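Local coordinates for de novo design, hyper stable, disulfide-rich mini protein (Synthetic construct, PDB 5JG9) that has no known biological function but was designed de novo as a hyperstable mini protein constrained by three disulfide bonds, at residues A[14-17]-A[18-22]; A[34-37]-A[38-41]. One frame throughout, in Å; residues are numbered along the deposited sequence.

Contact 1 of 2, residues A[14-17]-A[18-22]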
# COMPACT_ATOMS: atom_id res chain seq x y z
N GLU A 14 2.13 -2.68 10.42
CA GLU A 14 2.47 -1.50 9.65
C GLU A 14 3.79 -1.73 8.88
O GLU A 14 3.94 -1.38 7.73
CB GLU A 14 2.64 -0.34 10.60
CG GLU A 14 3.05 0.96 9.91
CD GLU A 14 3.29 2.09 10.88
OE1 GLU A 14 3.20 1.87 12.11
OE2 GLU A 14 3.56 3.18 10.41
N GLU A 15 4.76 -2.35 9.54
CA GLU A 15 6.12 -2.51 8.99
C GLU A 15 6.05 -3.32 7.68
O GLU A 15 6.52 -2.87 6.64
CB GLU A 15 7.03 -3.14 10.08
CG GLU A 15 8.52 -2.97 9.82
CD GLU A 15 9.07 -3.93 8.76
OE1 GLU A 15 10.05 -3.49 8.03
OE2 GLU A 15 8.55 -5.11 8.68
N ARG A 16 5.29 -4.42 7.70
CA ARG A 16 5.11 -5.32 6.55
C ARG A 16 4.35 -4.67 5.43
O ARG A 16 4.68 -4.79 4.25
CB ARG A 16 4.34 -6.55 6.97
CG ARG A 16 4.25 -7.57 5.88
CD ARG A 16 3.72 -8.89 6.40
NE ARG A 16 3.49 -9.79 5.28
CZ ARG A 16 2.64 -10.85 5.25
NH1 ARG A 16 1.92 -11.17 6.32
NH2 ARG A 16 2.49 -11.58 4.13
N VAL A 17 3.29 -3.95 5.79
CA VAL A 17 2.48 -3.32 4.80
C VAL A 17 3.37 -2.31 4.00
O VAL A 17 3.25 -2.20 2.75
CB VAL A 17 1.23 -2.63 5.40
CG1 VAL A 17 0.46 -1.86 4.36
CG2 VAL A 17 0.27 -3.67 5.98
N ARG A 18 4.12 -1.50 4.74
CA ARG A 18 4.93 -0.41 4.18
C ARG A 18 5.98 -0.98 3.21
O ARG A 18 6.18 -0.48 2.11
CB ARG A 18 5.61 0.39 5.33
CG ARG A 18 4.68 1.41 5.99
CD ARG A 18 5.36 2.08 7.16
NE ARG A 18 4.44 2.97 7.85
CZ ARG A 18 3.94 4.11 7.34
NH1 ARG A 18 4.25 4.61 6.12
NH2 ARG A 18 3.07 4.75 8.09
N ARG A 19 6.66 -2.01 3.72
CA ARG A 19 7.69 -2.81 2.97
C ARG A 19 7.13 -3.34 1.68
O ARG A 19 7.65 -3.11 0.57
CB ARG A 19 8.22 -4.00 3.89
CG ARG A 19 9.53 -3.80 4.61
CD ARG A 19 10.26 -5.11 5.05
NE ARG A 19 9.42 -5.94 5.96
CZ ARG A 19 8.57 -6.93 5.65
NH1 ARG A 19 7.82 -7.48 6.63
NH2 ARG A 19 8.46 -7.40 4.40
N GLU A 20 6.02 -4.04 1.79
CA GLU A 20 5.45 -4.66 0.60
C GLU A 20 4.75 -3.68 -0.36
O GLU A 20 4.70 -3.87 -1.55
CB GLU A 20 4.44 -5.77 1.00
CG GLU A 20 5.05 -6.97 1.74
CD GLU A 20 4.07 -8.04 2.06
OE1 GLU A 20 4.48 -9.02 2.73
OE2 GLU A 20 2.92 -8.03 1.57
N CYS A 21 4.23 -2.59 0.17
CA CYS A 21 3.71 -1.50 -0.70
C CYS A 21 4.78 -0.82 -1.61
O CYS A 21 4.56 -0.63 -2.80
CB CYS A 21 3.05 -0.43 0.14
SG CYS A 21 1.92 0.65 -0.76
N LYS A 22 5.92 -0.48 -1.00
CA LYS A 22 7.11 -0.00 -1.70
C LYS A 22 7.57 -0.98 -2.79
O LYS A 22 7.82 -0.56 -3.90
CB LYS A 22 8.22 0.18 -0.71
CG LYS A 22 9.52 0.62 -1.33
CD LYS A 22 10.48 0.99 -0.24
CE LYS A 22 11.63 1.82 -0.75
NZ LYS A 22 12.56 0.96 -1.52

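Contact 2 of 2, residues A[34-37]-A[38-41]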
# COMPACT_ATOMS: atom_id res chain seq x y z
N ILE A 34 1.17 4.88 1.80
CA ILE A 34 0.59 4.12 2.87
C ILE A 34 -0.38 5.06 3.55
O ILE A 34 -0.06 6.21 3.88
CB ILE A 34 1.64 3.54 3.82
CG1 ILE A 34 2.29 2.29 3.19
CG2 ILE A 34 1.03 3.07 5.10
CD1 ILE A 34 3.41 2.66 2.21
N ARG A 35 -1.63 4.56 3.66
CA ARG A 35 -2.74 5.28 4.29
C ARG A 35 -3.20 4.44 5.51
O ARG A 35 -2.68 3.34 5.72
CB ARG A 35 -3.91 5.44 3.30
CG ARG A 35 -3.51 5.81 1.84
CD ARG A 35 -2.88 7.17 1.80
NE ARG A 35 -2.76 7.72 0.47
CZ ARG A 35 -2.01 8.79 0.22
NH1 ARG A 35 -1.25 9.34 1.18
NH2 ARG A 35 -1.97 9.30 -1.01
N LYS A 36 -4.15 4.97 6.28
CA LYS A 36 -4.81 4.16 7.36
C LYS A 36 -6.30 4.25 7.27
O LYS A 36 -6.87 5.28 6.91
CB LYS A 36 -4.45 4.64 8.72
CG LYS A 36 -3.06 4.35 9.11
CD LYS A 36 -2.87 4.65 10.59
CE LYS A 36 -3.32 3.48 11.41
NZ LYS A 36 -2.83 3.70 12.81
N GLU A 37 -6.91 3.12 7.51
CA GLU A 37 -8.31 3.04 7.65
C GLU A 37 -8.54 2.44 9.05
O GLU A 37 -8.22 1.25 9.28
CB GLU A 37 -8.91 2.15 6.59
CG GLU A 37 -10.14 2.67 5.91
CD GLU A 37 -10.54 1.83 4.70
OE1 GLU A 37 -9.75 1.55 3.77
OE2 GLU A 37 -11.71 1.46 4.63
N GLY A 38 -9.08 3.26 10.00
CA GLY A 38 -9.11 2.81 11.35
C GLY A 38 -7.70 2.57 11.85
O GLY A 38 -6.85 3.46 11.68
N ASN A 39 -7.44 1.39 12.37
CA ASN A 39 -6.03 1.04 12.71
C ASN A 39 -5.33 0.14 11.71
O ASN A 39 -4.23 -0.35 12.04
CB ASN A 39 -6.00 0.36 14.10
CG ASN A 39 -4.63 0.35 14.73
OD1 ASN A 39 -3.79 1.29 14.54
ND2 ASN A 39 -4.33 -0.75 15.46
N CYS A 40 -5.95 -0.12 10.57
CA CYS A 40 -5.41 -0.96 9.50
C CYS A 40 -4.67 -0.11 8.52
O CYS A 40 -5.17 0.97 8.15
CB CYS A 40 -6.55 -1.64 8.76
SG CYS A 40 -7.54 -2.72 9.79
N TYR A 41 -3.51 -0.57 8.09
CA TYR A 41 -2.72 0.09 7.10
C TYR A 41 -3.15 -0.39 5.72
O TYR A 41 -3.63 -1.52 5.56
CB TYR A 41 -1.22 -0.13 7.35
CG TYR A 41 -0.81 0.65 8.55
CD1 TYR A 41 -0.94 0.11 9.80
CD2 TYR A 41 -0.31 1.96 8.42
CE1 TYR A 41 -0.69 0.86 10.93
CE2 TYR A 41 0.02 2.71 9.53
CZ TYR A 41 -0.18 2.17 10.77
OH TYR A 41 0.10 2.90 11.88

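Contact 1 of 2, residues A[14-17]-A[18-22]
V17 and C21 mark the tightly packed side of this helical stretch: the N of C21 donates to the O of V17 at 2.8 Å. Both residues are buried; V17 packs on Y41, and the SG of C21 is tied to C43. At the edge of this face E14 and R18 run side by side. The carboxylate of E14 is carried on an extended chain, with CG anti to the backbone N (chi1 178°), and its OE2 takes both NE (2.7 Å) and NH2 (2.8 Å) of R18 on its anti side. With an alanine in place of E14, the R18 guanidinium would probably lose its charged mate and be freer to turn. The looser, solvent-facing side repeats the i to i+4 spacing. OE2 of E15 receives both NE (3.0 Å) and NH1 (3.2 Å) of R19 on its syn side, while the R19 guanidinium lays a face over the CA of R16. Running the other way, NE of R16 reaches OE1 of E20 at 2.8 Å from above the carboxylate plane, the two flat groups turned 75° apart. Buried residues along one face, with i to i+4 salt bridges at its border and on the solvent side, are the mark of an amphipathic helix.

Contact 2 of 2, residues A[34-37]-A[38-41]
K36 and Y41 face each other across the hairpin as an antiparallel non-hydrogen-bonded pair, and the aliphatic part of the lysine lies alongside the tyrosine ring, the two side chains pointing the same way. CG, CD and CE of K36 all lie over one face of the Y41 ring, on its CE2 and CZ side; the bend at chi3 (84°) keeps CE above the ring, 3.9 Å from its centroid, in a CH-pi contact. The ammonium end then projects past the ring: NZ is hydrogen-bonded to OH of Y41 at 3.2 Å and to OD1 of N39 at 3.1 Å, the latter approach lying in the carbonyl plane of the amide. One lysine thus ties the strand to the ring by its methylenes and to the turn by its charge. The ring is met at an edge as well, where CG2 of I34 comes within 3.7 Å of CD2 of Y41.

E37, on the other sheet face with C40, contributes chiefly through its backbone. Its N donates to O of C40 (2.8 Å), and its O accepts from N of C40 (2.9 Å), closing the hydrogen-bonded pair that ends a two-residue hairpin. Between them G38 and N39 form a type II' turn; G38 takes a positive phi of 61°, and a CB there would collide with O of E37. The E37 carboxylate turns from the hairpin to a salt bridge with R6 of strand 5-8.

The contact is the surface-lying turn end of the hairpin formed by strands 31-37 and 40-46. Helix 14-28 packs against the I34 and Y41 face, while on the other face E37 and C40 touch K8 of strand 5-8, the sheet's other outer strand, and C40 is bonded to C10.

Overall arrangement
Contacts 1 and 2 show how a helix is docked on a small antiparallel sheet: their centres lie about 12 Å apart, yet their side chains meet directly. Y41 and I34 are the residues of contact 2 that contact 1 touches. CG1 of V17 packs 3.8 Å from CB of Y41, and CB of C21 lies 3.7 Å from CD1 of I34, while OE1 of E14 probably hydrogen-bonds to OH of Y41 at 3.3 Å. The two contacts come in series along the chain, and each contact contributes one cysteine to a different disulfide. With no known ligand or active site, the arrangement is best read as one helix turn and one hairpin end of a designed, disulfide-constrained fold.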